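Local coordinates for protein uncharacterized ACR, COG1565 superfamily (Burkholderia thailandensis, PDB 4F3N) that is of unknown function but has the fold of an S-adenosylmethionine-dependent methyltransferase and may methylate protein arginine side chains, at residues Val129-Asp134 with Gly418-Phe423; Arg140-Gly145 with Glu205-Val210; Gly209-Asn214 with Gly292-Ile297; Phe281-Cys286 with His347-Gly352; Ala355-Tyr360 with Lys408-Ser413. All coordinates share one frame; numbering follows the deposited sequence. Where two conformers were deposited one is given.

Contact 1: residues Val129-Asp134 with Gly418-Phe423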
# COMPACT_ATOMS: atom_id res chain seq x y z
N VAL A 129 9.14 -6.38 14.31
CA VAL A 129 9.91 -7.09 13.30
C VAL A 129 10.93 -8.01 13.99
O VAL A 129 11.03 -9.18 13.67
CB VAL A 129 10.57 -6.12 12.31
CG1 VAL A 129 11.58 -6.82 11.37
CG2 VAL A 129 9.44 -5.49 11.47
N ALA A 130 11.66 -7.48 14.95
CA ALA A 130 12.64 -8.31 15.69
C ALA A 130 11.95 -9.47 16.43
O ALA A 130 12.43 -10.62 16.43
CB ALA A 130 13.45 -7.43 16.63
N GLN A 131 10.82 -9.19 17.05
CA GLN A 131 10.08 -10.23 17.73
C GLN A 131 9.63 -11.33 16.78
O GLN A 131 9.68 -12.50 17.14
CB GLN A 131 8.89 -9.65 18.52
CG GLN A 131 8.33 -10.66 19.49
CD GLN A 131 7.28 -10.07 20.45
OE1 GLN A 131 6.48 -9.24 20.07
NE2 GLN A 131 7.30 -10.51 21.72
N ALA A 132 9.21 -10.98 15.57
CA ALA A 132 8.78 -11.98 14.59
C ALA A 132 9.98 -12.79 14.08
O ALA A 132 9.86 -14.01 13.91
CB ALA A 132 8.04 -11.32 13.43
N LEU A 133 11.12 -12.12 13.85
CA LEU A 133 12.36 -12.81 13.46
C LEU A 133 12.74 -13.82 14.55
O LEU A 133 13.04 -14.96 14.26
CB LEU A 133 13.48 -11.81 13.24
CG LEU A 133 13.36 -10.95 11.99
CD1 LEU A 133 14.32 -9.76 12.08
CD2 LEU A 133 13.55 -11.70 10.67
N ASP A 134 12.75 -13.39 15.80
CA ASP A 134 13.12 -14.29 16.91
C ASP A 134 12.18 -15.48 16.99
O ASP A 134 12.61 -16.63 17.22
CB ASP A 134 13.00 -13.57 18.26
CG ASP A 134 14.10 -12.52 18.50
OD1 ASP A 134 15.18 -12.60 17.88
OD2 ASP A 134 13.88 -11.65 19.36
N GLY A 418 1.93 -18.22 19.43
CA GLY A 418 1.78 -17.14 20.37
C GLY A 418 1.56 -15.83 19.62
O GLY A 418 1.34 -15.84 18.40
N ALA A 419 1.64 -14.74 20.37
CA ALA A 419 1.23 -13.40 19.90
C ALA A 419 2.45 -12.50 19.88
O ALA A 419 3.40 -12.74 20.65
CB ALA A 419 0.19 -12.82 20.87
N LEU A 420 2.45 -11.48 19.03
CA LEU A 420 3.39 -10.38 19.15
C LEU A 420 2.84 -9.37 20.13
O LEU A 420 1.62 -9.14 20.16
CB LEU A 420 3.63 -9.60 17.84
CG LEU A 420 4.12 -10.39 16.64
CD1 LEU A 420 4.29 -9.38 15.49
CD2 LEU A 420 5.39 -11.16 16.96
N ASP A 421 3.74 -8.77 20.88
CA ASP A 421 3.39 -7.67 21.81
C ASP A 421 2.66 -6.58 21.03
O ASP A 421 1.73 -5.95 21.54
CB ASP A 421 4.66 -7.11 22.47
CG ASP A 421 5.35 -8.14 23.40
OD1 ASP A 421 4.79 -9.23 23.63
OD2 ASP A 421 6.46 -7.86 23.87
N ALA A 422 3.05 -6.35 19.78
CA ALA A 422 2.41 -5.27 19.02
C ALA A 422 0.93 -5.43 18.78
O ALA A 422 0.24 -4.41 18.57
CB ALA A 422 3.14 -5.03 17.70
N PHE A 423 0.42 -6.66 18.85
CA PHE A 423 -0.99 -6.93 18.64
C PHE A 423 -1.68 -7.42 19.92
O PHE A 423 -2.88 -7.76 19.88
CB PHE A 423 -1.20 -8.00 17.55
CG PHE A 423 -0.77 -7.59 16.15
CD1 PHE A 423 -1.50 -6.67 15.41
CD2 PHE A 423 0.34 -8.17 15.57
CE1 PHE A 423 -1.12 -6.34 14.11
CE2 PHE A 423 0.75 -7.83 14.28
CZ PHE A 423 0.01 -6.92 13.55
O HOH W 1 5.75 -6.86 19.05
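Q131 and L420 mark the closest approach of the two backbones, their CA atoms 6.8 Å apart, where a turn of helix faces the irregular chain of 418-423. Q131 bridges that gap. With CG anti to its own N (chi1 -166°) and the chain extended, the amide is carried out from the helix to the loop. There OE1 accepts the backbone N-H of D421 at 2.9 Å, the donor standing 25° out of the amide plane. A water 2.7 Å from OE1 donates to it and in turn accepts the N-H of A422, so one carbonyl oxygen serves two successive backbone amides, the second through water. On the other side of the amide, NE2 makes a weak bond of 3.4 Å to OD1 of D421, whose carboxylate is turned 78° from the amide plane. Glutamine suits the place because it both accepts and donates. Beneath this polar layer CD2 of L420 reaches CG of Q131 (3.9 Å) and, more loosely, CB of A132. Small A132 lets helix 118-136 settle on V210 and A293 of the central sheet, while L420 packs on F295 and L358, joining the loop to strands 293-298 and 356-362.

Contact 2: residues Arg140-Gly145 with Glu205-Val210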
# COMPACT_ATOMS: atom_id res chain seq x y z
N ARG A 140 16.11 -12.50 7.93
CA ARG A 140 16.05 -11.74 6.69
C ARG A 140 14.79 -10.88 6.71
O ARG A 140 13.78 -11.27 7.29
CB ARG A 140 15.99 -12.67 5.47
CG ARG A 140 17.26 -13.48 5.23
CD ARG A 140 17.07 -14.44 4.05
NE ARG A 140 18.32 -15.13 3.75
CZ ARG A 140 19.08 -14.98 2.65
NH1 ARG A 140 18.74 -14.19 1.64
NH2 ARG A 140 20.19 -15.68 2.56
N VAL A 141 14.88 -9.70 6.09
CA VAL A 141 13.73 -8.87 5.82
C VAL A 141 13.61 -8.67 4.30
O VAL A 141 14.64 -8.55 3.58
CB VAL A 141 13.85 -7.52 6.52
CG1 VAL A 141 12.76 -6.54 6.02
CG2 VAL A 141 13.80 -7.70 8.04
N MET A 142 12.38 -8.63 3.81
CA MET A 142 12.10 -8.34 2.42
C MET A 142 11.03 -7.26 2.37
O MET A 142 9.94 -7.42 2.91
CB MET A 142 11.61 -9.58 1.63
CG MET A 142 11.17 -9.20 0.24
SD MET A 142 10.35 -10.59 -0.58
CE MET A 142 11.83 -11.24 -1.03
N GLU A 143 11.33 -6.15 1.71
CA GLU A 143 10.36 -5.07 1.58
C GLU A 143 9.91 -5.00 0.11
O GLU A 143 10.71 -4.99 -0.83
CB GLU A 143 10.95 -3.73 2.08
CG GLU A 143 9.90 -2.65 1.98
CD GLU A 143 10.31 -1.28 2.44
OE1 GLU A 143 11.47 -1.08 2.78
OE2 GLU A 143 9.40 -0.41 2.44
N PHE A 144 8.60 -4.94 -0.10
CA PHE A 144 8.09 -4.82 -1.47
C PHE A 144 7.88 -3.35 -1.73
O PHE A 144 7.31 -2.67 -0.90
CB PHE A 144 6.76 -5.60 -1.65
CG PHE A 144 6.21 -5.55 -3.07
CD1 PHE A 144 6.60 -6.48 -4.01
CD2 PHE A 144 5.36 -4.52 -3.47
CE1 PHE A 144 6.12 -6.41 -5.33
CE2 PHE A 144 4.86 -4.43 -4.77
CZ PHE A 144 5.26 -5.37 -5.72
N GLY A 145 8.34 -2.90 -2.92
CA GLY A 145 8.22 -1.51 -3.37
C GLY A 145 9.37 -0.68 -2.84
O GLY A 145 10.40 -0.57 -3.48
N GLU A 205 10.39 -17.74 -5.06
CA GLU A 205 9.43 -18.85 -4.84
C GLU A 205 9.20 -19.12 -3.37
O GLU A 205 8.10 -19.50 -2.94
CB GLU A 205 9.93 -20.12 -5.55
N ARG A 206 10.26 -18.92 -2.58
CA ARG A 206 10.21 -19.21 -1.15
C ARG A 206 10.99 -18.16 -0.40
O ARG A 206 11.99 -17.61 -0.89
CB ARG A 206 10.77 -20.61 -0.84
N PHE A 207 10.52 -17.87 0.80
CA PHE A 207 11.16 -16.86 1.66
C PHE A 207 11.02 -17.25 3.14
O PHE A 207 9.95 -17.75 3.57
CB PHE A 207 10.55 -15.47 1.41
CG PHE A 207 11.22 -14.38 2.22
CD1 PHE A 207 12.53 -14.02 1.94
CD2 PHE A 207 10.58 -13.75 3.27
CE1 PHE A 207 13.18 -13.05 2.66
CE2 PHE A 207 11.21 -12.78 4.02
CZ PHE A 207 12.52 -12.42 3.72
N GLU A 208 12.11 -17.08 3.88
CA GLU A 208 12.14 -17.26 5.32
C GLU A 208 12.61 -15.96 5.95
O GLU A 208 13.78 -15.56 5.81
CB GLU A 208 13.05 -18.41 5.72
CG GLU A 208 12.55 -19.75 5.23
CD GLU A 208 13.35 -20.91 5.79
OE1 GLU A 208 14.23 -20.68 6.66
OE2 GLU A 208 13.09 -22.05 5.35
N GLY A 209 11.72 -15.27 6.65
CA GLY A 209 12.04 -13.98 7.24
C GLY A 209 10.79 -13.17 7.40
O GLY A 209 9.67 -13.71 7.48
N VAL A 210 10.96 -11.85 7.42
CA VAL A 210 9.84 -10.90 7.64
C VAL A 210 9.67 -10.02 6.39
O VAL A 210 10.61 -9.38 5.91
CB VAL A 210 10.02 -10.01 8.87
CG1 VAL A 210 8.95 -8.91 8.87
CG2 VAL A 210 9.96 -10.83 10.15
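The ring of F207 lies against M142 and R140, and this is the close-packed half of the contact. CB of M142 sits over one ring face, 3.6 Å from CZ, in a CH-pi contact. SD lies over the same face, nearer the ring axis but higher, 4.8 Å from the centroid in a distant Met-aromatic contact; chi1 (173°) and the extended chi2 (-171°) carry it there, and the bend at chi3 directs only CE, 4.1 Å from CD1 of the ring. A flexible, polarisable methionine suits a flat aromatic surface. CB of R140 meets CZ obliquely at 3.9 Å.

Beside the ring the backbones join as parallel strands. R140 O accepts the N-H of V210 at 2.9 Å, and V210 O accepts that of M142 at 2.8 Å, gripping V210 through both polar backbone atoms. G209 lets the chain turn the corner between F207 and V210; its CA comes 3.2 Å from R140 O, with no room for a CB.

The outer side is looser. The aliphatic part of R140 passes E208 O, its CB 3.7 Å away, and the guanidinium leads off to a weak, long ion pair with E168. E208 is exposed.

Directional backbone bonds set the register of strands 140-144 and 210-214, whereas F207 adds an apolar cover that demands shape rather than charge, leaving the charged groups at the rim.

Contact 3: residues Gly209-Asn214 with Gly292-Ile297. With EDO (1,2-ethanediol), chain D.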
# COMPACT_ATOMS: atom_id res chain seq x y z
N GLY A 209 11.72 -15.27 6.65
CA GLY A 209 12.04 -13.98 7.24
C GLY A 209 10.79 -13.17 7.40
O GLY A 209 9.67 -13.71 7.48
N VAL A 210 10.96 -11.85 7.42
CA VAL A 210 9.84 -10.90 7.64
C VAL A 210 9.67 -10.02 6.39
O VAL A 210 10.61 -9.38 5.91
CB VAL A 210 10.02 -10.01 8.87
CG1 VAL A 210 8.95 -8.91 8.87
CG2 VAL A 210 9.96 -10.83 10.15
N VAL A 211 8.45 -10.07 5.86
CA VAL A 211 8.09 -9.27 4.68
C VAL A 211 7.38 -8.01 5.20
O VAL A 211 6.58 -8.06 6.15
CB VAL A 211 7.16 -10.06 3.74
CG1 VAL A 211 6.75 -9.21 2.53
CG2 VAL A 211 7.77 -11.42 3.40
N VAL A 212 7.71 -6.89 4.58
CA VAL A 212 7.12 -5.56 4.91
C VAL A 212 6.51 -4.93 3.64
O VAL A 212 7.17 -4.85 2.58
CB VAL A 212 8.14 -4.61 5.53
CG1 VAL A 212 7.46 -3.23 5.79
CG2 VAL A 212 8.70 -5.15 6.84
N GLY A 213 5.23 -4.56 3.69
CA GLY A 213 4.58 -3.87 2.57
C GLY A 213 3.91 -2.62 3.12
O GLY A 213 2.81 -2.70 3.64
N ASN A 214 4.60 -1.49 3.02
CA ASN A 214 4.14 -0.24 3.56
C ASN A 214 3.54 0.66 2.49
O ASN A 214 4.27 1.09 1.61
CB ASN A 214 5.36 0.43 4.14
CG ASN A 214 5.06 1.72 4.78
OD1 ASN A 214 4.05 1.88 5.47
ND2 ASN A 214 6.03 2.68 4.62
N GLY A 292 8.15 -17.23 9.10
CA GLY A 292 8.32 -15.80 9.38
C GLY A 292 6.98 -15.09 9.42
O GLY A 292 5.97 -15.66 9.81
N ALA A 293 6.95 -13.83 8.96
CA ALA A 293 5.76 -13.02 9.07
C ALA A 293 5.72 -12.05 7.89
O ALA A 293 6.74 -11.80 7.23
CB ALA A 293 5.78 -12.22 10.39
N ALA A 294 4.56 -11.48 7.64
CA ALA A 294 4.38 -10.47 6.59
C ALA A 294 3.49 -9.41 7.21
O ALA A 294 2.39 -9.75 7.71
CB ALA A 294 3.78 -11.02 5.30
N PHE A 295 3.97 -8.17 7.24
CA PHE A 295 3.23 -7.02 7.75
C PHE A 295 2.84 -6.13 6.59
O PHE A 295 3.71 -5.77 5.79
CB PHE A 295 4.10 -6.17 8.66
CG PHE A 295 4.56 -6.87 9.95
CD1 PHE A 295 3.86 -6.70 11.14
CD2 PHE A 295 5.68 -7.66 9.93
CE1 PHE A 295 4.28 -7.29 12.33
CE2 PHE A 295 6.11 -8.26 11.10
CZ PHE A 295 5.41 -8.07 12.29
N PHE A 296 1.55 -5.79 6.49
CA PHE A 296 1.05 -4.78 5.56
C PHE A 296 0.48 -3.61 6.31
O PHE A 296 -0.33 -3.81 7.20
CB PHE A 296 0.02 -5.39 4.61
CG PHE A 296 0.58 -6.51 3.78
CD1 PHE A 296 1.39 -6.25 2.68
CD2 PHE A 296 0.32 -7.82 4.13
CE1 PHE A 296 1.89 -7.31 1.90
CE2 PHE A 296 0.87 -8.86 3.39
CZ PHE A 296 1.63 -8.60 2.28
N ILE A 297 0.97 -2.41 6.01
CA ILE A 297 0.54 -1.18 6.64
C ILE A 297 -0.14 -0.35 5.58
O ILE A 297 0.45 -0.11 4.51
CB ILE A 297 1.75 -0.37 7.17
CG1 ILE A 297 2.59 -1.28 8.11
CG2 ILE A 297 1.27 0.90 7.91
CD1 ILE A 297 3.98 -1.57 7.60
C1 EDO D . 5.87 6.68 8.04
O1 EDO D . 4.49 6.89 7.94
C2 EDO D . 6.16 5.31 7.46
O2 EDO D . 6.01 5.30 6.03
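A293 O takes the N-H of V211 at 2.8 Å, with an almost straight N-H...O angle of 170°, and V211 O takes the N-H of F295 just as closely. The ladder continues through G213 N to F295 O and I297 N to G213 O, and begins with A293 N to G209 O. Five such bonds hold strands 210-214 and 293-297 parallel, their axes 4.6 Å apart. CA-H groups add weaker contacts to the same carbonyls; at the start, G292 CA comes 3.1 Å from G209 O.

With V210, V212 and N214 stand A293, F295 and I297. In F295 chi1 (-64°) puts CG beside the backbone N, and chi2 (-96°) turns the ring so that its edge meets CG1 of V210, 3.7 Å from CD2. CG1 of V212 meets CD1 of I297 more loosely. On the face of V211 and A294, the two CB atoms touch at 3.8 Å. G213, with no side chain, lets the ring of F296 come so close that CD1 lies 4.0 Å from its CA.

N214 ends its strand in a different chemistry: OD1 leans on CB of I297 (3.6 Å), while ND2 donates to O2 of an ethanediol, probably a crystallisation component, at 3.0 Å. In another structure of this protein N214 contacts S-adenosyl-L-homocysteine, absent here, which places a polar amide of the strand end in the cofactor site.

Contact 4: residues Phe281-Cys286 with His347-Gly352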
# COMPACT_ATOMS: atom_id res chain seq x y z
N PHE A 281 -1.82 -10.51 -4.90
CA PHE A 281 -0.49 -10.24 -4.32
C PHE A 281 -0.31 -10.84 -2.94
O PHE A 281 0.70 -11.50 -2.68
CB PHE A 281 -0.26 -8.73 -4.26
CG PHE A 281 1.04 -8.32 -3.62
CD1 PHE A 281 2.24 -8.48 -4.29
CD2 PHE A 281 1.06 -7.77 -2.36
CE1 PHE A 281 3.45 -8.12 -3.70
CE2 PHE A 281 2.28 -7.37 -1.78
CZ PHE A 281 3.45 -7.55 -2.44
N VAL A 282 -1.29 -10.67 -2.07
CA VAL A 282 -1.22 -11.23 -0.73
C VAL A 282 -1.22 -12.76 -0.76
O VAL A 282 -0.45 -13.40 -0.05
CB VAL A 282 -2.30 -10.65 0.18
CG1 VAL A 282 -2.39 -11.38 1.56
CG2 VAL A 282 -2.02 -9.17 0.36
N ARG A 283 -2.01 -13.36 -1.67
CA ARG A 283 -1.94 -14.80 -1.82
C ARG A 283 -0.54 -15.22 -2.18
O ARG A 283 -0.06 -16.21 -1.64
CB ARG A 283 -2.92 -15.29 -2.87
CG ARG A 283 -4.37 -15.17 -2.44
CD ARG A 283 -5.27 -15.68 -3.54
NE ARG A 283 -6.67 -15.72 -3.14
CZ ARG A 283 -7.70 -15.82 -3.98
NH1 ARG A 283 -7.52 -15.91 -5.30
NH2 ARG A 283 -8.94 -15.88 -3.49
N THR A 284 0.08 -14.53 -3.13
CA THR A 284 1.40 -14.90 -3.64
C THR A 284 2.43 -14.77 -2.52
O THR A 284 3.26 -15.64 -2.35
CB THR A 284 1.80 -14.05 -4.86
OG1 THR A 284 0.82 -14.26 -5.92
CG2 THR A 284 3.18 -14.35 -5.32
N VAL A 285 2.38 -13.68 -1.78
CA VAL A 285 3.29 -13.50 -0.64
C VAL A 285 3.16 -14.57 0.43
O VAL A 285 4.16 -15.11 0.94
CB VAL A 285 3.10 -12.10 -0.01
CG1 VAL A 285 3.94 -11.95 1.28
CG2 VAL A 285 3.42 -11.04 -1.07
N CYS A 286 1.94 -14.91 0.77
CA CYS A 286 1.68 -15.84 1.86
C CYS A 286 1.98 -17.28 1.42
O CYS A 286 2.37 -18.11 2.24
CB CYS A 286 0.26 -15.68 2.40
SG CYS A 286 0.06 -14.17 3.37
N HIS A 347 -7.35 -10.32 4.59
CA HIS A 347 -7.35 -11.42 5.56
C HIS A 347 -7.62 -12.77 4.92
O HIS A 347 -6.85 -13.74 5.11
CB HIS A 347 -8.41 -11.13 6.61
CG HIS A 347 -8.71 -12.30 7.52
ND1 HIS A 347 -9.97 -12.68 7.80
CD2 HIS A 347 -7.88 -13.16 8.19
CE1 HIS A 347 -9.96 -13.72 8.64
NE2 HIS A 347 -8.69 -14.03 8.92
N GLU A 348 -8.69 -12.84 4.13
CA GLU A 348 -9.04 -14.11 3.46
C GLU A 348 -7.96 -14.56 2.49
O GLU A 348 -7.68 -15.76 2.39
CB GLU A 348 -10.43 -13.99 2.80
CG GLU A 348 -11.49 -13.77 3.89
CD GLU A 348 -12.76 -13.08 3.43
OE1 GLU A 348 -13.04 -13.04 2.21
OE2 GLU A 348 -13.50 -12.54 4.29
N ALA A 349 -7.35 -13.61 1.82
CA ALA A 349 -6.26 -13.89 0.86
C ALA A 349 -5.11 -14.61 1.56
O ALA A 349 -4.65 -15.67 1.09
CB ALA A 349 -5.78 -12.61 0.18
N GLY A 350 -4.67 -14.07 2.68
CA GLY A 350 -3.54 -14.62 3.37
C GLY A 350 -3.81 -15.95 4.06
O GLY A 350 -3.00 -16.89 3.93
N VAL A 351 -4.92 -16.06 4.77
CA VAL A 351 -5.21 -17.30 5.49
C VAL A 351 -5.64 -18.39 4.51
O VAL A 351 -5.39 -19.56 4.75
CB VAL A 351 -6.24 -17.12 6.61
CG1 VAL A 351 -6.63 -18.46 7.20
CG2 VAL A 351 -5.69 -16.19 7.69
N GLY A 352 -6.25 -17.99 3.40
CA GLY A 352 -6.62 -18.95 2.34
C GLY A 352 -5.42 -19.55 1.65
O GLY A 352 -5.50 -20.61 1.04
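V282, R283 and C286 meet A349 and G350 where two helices run side by side, their axes 7.8 Å apart and inclined at -28°. Along 347-352, H347 points away and E348 makes no close contact, so the first close residue is A349. Its CB enters between two side chains: CG1 of V282 and CG of R283 each lie 3.9 Å from it. The small methyl suits so close an approach, with the CA atoms of A349 and R283 5.2 Å apart. R283 lies alongside with its methylenes, CG reaching A349 O at 3.6 Å, and extends its chain so that the charged end stays on the exposed side. At G350 the approach is to bare backbone. CG1 of V282 comes 3.7 Å from its N, and SG of C286, set beside its own N (chi1 -73°), rests 3.6 Å from its CA. The absence of a side chain on G350 lets the sulfur so close. V351 then turns away. No hydrogen bond crosses; the contact is van der Waals packing throughout. V282 and C286 also cover F412 of strand 407-414, while H347 and V351 lie on L357 of strand 356-362, so both helices rest on the same face of the central sheet.

Contact 5: residues Ala355-Tyr360 with Lys408-Ser413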
# COMPACT_ATOMS: atom_id res chain seq x y z
N ALA A 355 -1.43 -19.33 5.53
CA ALA A 355 -0.75 -18.59 6.61
C ALA A 355 -1.75 -18.37 7.75
O ALA A 355 -2.94 -18.41 7.57
CB ALA A 355 -0.17 -17.24 6.13
N ASP A 356 -1.21 -18.20 8.95
CA ASP A 356 -1.95 -17.75 10.10
C ASP A 356 -2.13 -16.25 10.06
O ASP A 356 -1.25 -15.52 9.59
CB ASP A 356 -1.15 -18.13 11.35
CG ASP A 356 -0.89 -19.65 11.44
OD1 ASP A 356 -1.85 -20.41 11.14
OD2 ASP A 356 0.25 -20.08 11.73
N LEU A 357 -3.24 -15.77 10.63
CA LEU A 357 -3.40 -14.35 10.89
C LEU A 357 -2.72 -14.07 12.21
O LEU A 357 -3.11 -14.59 13.23
CB LEU A 357 -4.85 -13.94 10.97
CG LEU A 357 -5.16 -12.48 11.31
CD1 LEU A 357 -4.76 -11.61 10.13
CD2 LEU A 357 -6.65 -12.33 11.61
N LEU A 358 -1.67 -13.27 12.16
CA LEU A 358 -0.88 -12.89 13.33
C LEU A 358 -1.50 -11.71 14.06
O LEU A 358 -1.44 -11.65 15.28
CB LEU A 358 0.56 -12.57 12.88
CG LEU A 358 1.56 -12.30 13.97
CD1 LEU A 358 1.68 -13.49 14.92
CD2 LEU A 358 2.89 -11.87 13.32
N GLY A 359 -2.15 -10.78 13.35
CA GLY A 359 -2.92 -9.73 13.98
C GLY A 359 -3.51 -8.77 12.98
O GLY A 359 -3.13 -8.80 11.81
N TYR A 360 -4.41 -7.91 13.46
CA TYR A 360 -5.06 -6.83 12.70
C TYR A 360 -5.50 -5.76 13.71
O TYR A 360 -6.27 -6.05 14.61
CB TYR A 360 -6.27 -7.32 11.87
CG TYR A 360 -7.07 -6.20 11.37
CD1 TYR A 360 -6.60 -5.41 10.35
CD2 TYR A 360 -8.24 -5.84 11.99
CE1 TYR A 360 -7.29 -4.30 9.93
CE2 TYR A 360 -8.94 -4.74 11.57
CZ TYR A 360 -8.46 -3.97 10.54
OH TYR A 360 -9.11 -2.85 10.11
N LYS A 408 -4.04 1.04 9.17
CA LYS A 408 -4.18 -0.24 9.84
C LYS A 408 -2.92 -1.03 9.60
O LYS A 408 -2.16 -0.77 8.66
CB LYS A 408 -5.37 -1.07 9.31
CG LYS A 408 -6.69 -0.31 9.19
CD LYS A 408 -7.21 0.15 10.57
CE LYS A 408 -8.66 0.66 10.48
NZ LYS A 408 -8.79 1.95 9.73
N VAL A 409 -2.66 -1.98 10.50
CA VAL A 409 -1.63 -2.98 10.27
C VAL A 409 -2.27 -4.35 10.32
O VAL A 409 -2.95 -4.68 11.30
CB VAL A 409 -0.54 -2.92 11.34
CG1 VAL A 409 0.55 -3.90 11.00
CG2 VAL A 409 0.06 -1.47 11.44
N ILE A 410 -2.03 -5.14 9.27
CA ILE A 410 -2.40 -6.57 9.25
C ILE A 410 -1.11 -7.39 9.07
O ILE A 410 -0.19 -6.97 8.39
CB ILE A 410 -3.46 -6.87 8.15
CG1 ILE A 410 -4.10 -8.24 8.37
CG2 ILE A 410 -2.87 -6.78 6.72
CD1 ILE A 410 -5.47 -8.35 7.67
N ALA A 411 -1.03 -8.53 9.75
CA ALA A 411 0.13 -9.38 9.65
C ALA A 411 -0.27 -10.84 9.56
O ALA A 411 -1.25 -11.26 10.18
CB ALA A 411 1.06 -9.17 10.84
N PHE A 412 0.49 -11.59 8.78
CA PHE A 412 0.36 -13.02 8.60
C PHE A 412 1.66 -13.71 9.02
O PHE A 412 2.75 -13.11 9.00
CB PHE A 412 0.06 -13.32 7.12
CG PHE A 412 -1.17 -12.65 6.60
CD1 PHE A 412 -2.41 -13.19 6.87
CD2 PHE A 412 -1.10 -11.45 5.89
CE1 PHE A 412 -3.56 -12.56 6.41
CE2 PHE A 412 -2.24 -10.83 5.43
CZ PHE A 412 -3.46 -11.41 5.66
N SER A 413 1.58 -14.99 9.34
CA SER A 413 2.75 -15.69 9.80
C SER A 413 2.70 -17.18 9.50
O SER A 413 1.66 -17.75 9.22
CB SER A 413 2.99 -15.49 11.30
OG SER A 413 1.88 -15.96 12.06
O HOH W 2 2.41 -18.49 12.60
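Y360 and K408 cross obliquely, the lysine methylenes running past the phenol so that CE lies 3.6 Å from OH. Bent at chi2 and chi4, the lysine sends NZ to the carbonyl oxygens of E405, L406 and G300. The tyrosine turns a ring edge to I410, whose CB lies near the ring plane, 4.1 Å from CD1. At about a right angle to I410 comes L357: its CD1 touches CG1 of I410 (3.9 Å) and CE1 of F412. This apolar face of L357, Y360, I410 and F412 is covered in part by helix 343-352. Strand 356-362 is outermost in the Rossmann-like methyltransferase sheet (strand order 3-2-1-4-5-7-6) and runs antiparallel to 407-414, the pairing interrupted by a classic beta bulge: L358 and G359 both oppose A411, whose O accepts L358 N at 2.9 Å, from above the carbonyl plane, and G359 N weakly. L358 has a helix-like psi (-33°), which turns its side chain to the face of A411 and S413; there CB touches CB of A411 and lies 3.7 Å from OG of S413. Beyond the bulge, D356 and S413 exchange two backbone bonds, and a water donates to OD2 of D356 and accepts from S413 OG at 2.6 Å.

Contacts 2, 3 and 5 lie in one sheet, and strand 210-214 takes part in both 2 and 3. Backbone bonds between strands 293-298 and 407-414 carry the sheet on from contact 3 to contact 5. Contact 3, the most central, is an unbroken parallel ladder; contact 5, at an edge strand, is antiparallel and bulged, and contact 2 adds an aromatic lid beside a short bridge. Contacts 1 and 4 belong to the layers flanking the sheet, touching different residues of it and staying about 11 Å apart at their nearest atoms. Contact 4 has no hydrogen bond across its helices and rests on van der Waals packing, whereas contact 1, partly open to solvent, relies on an amide and a water.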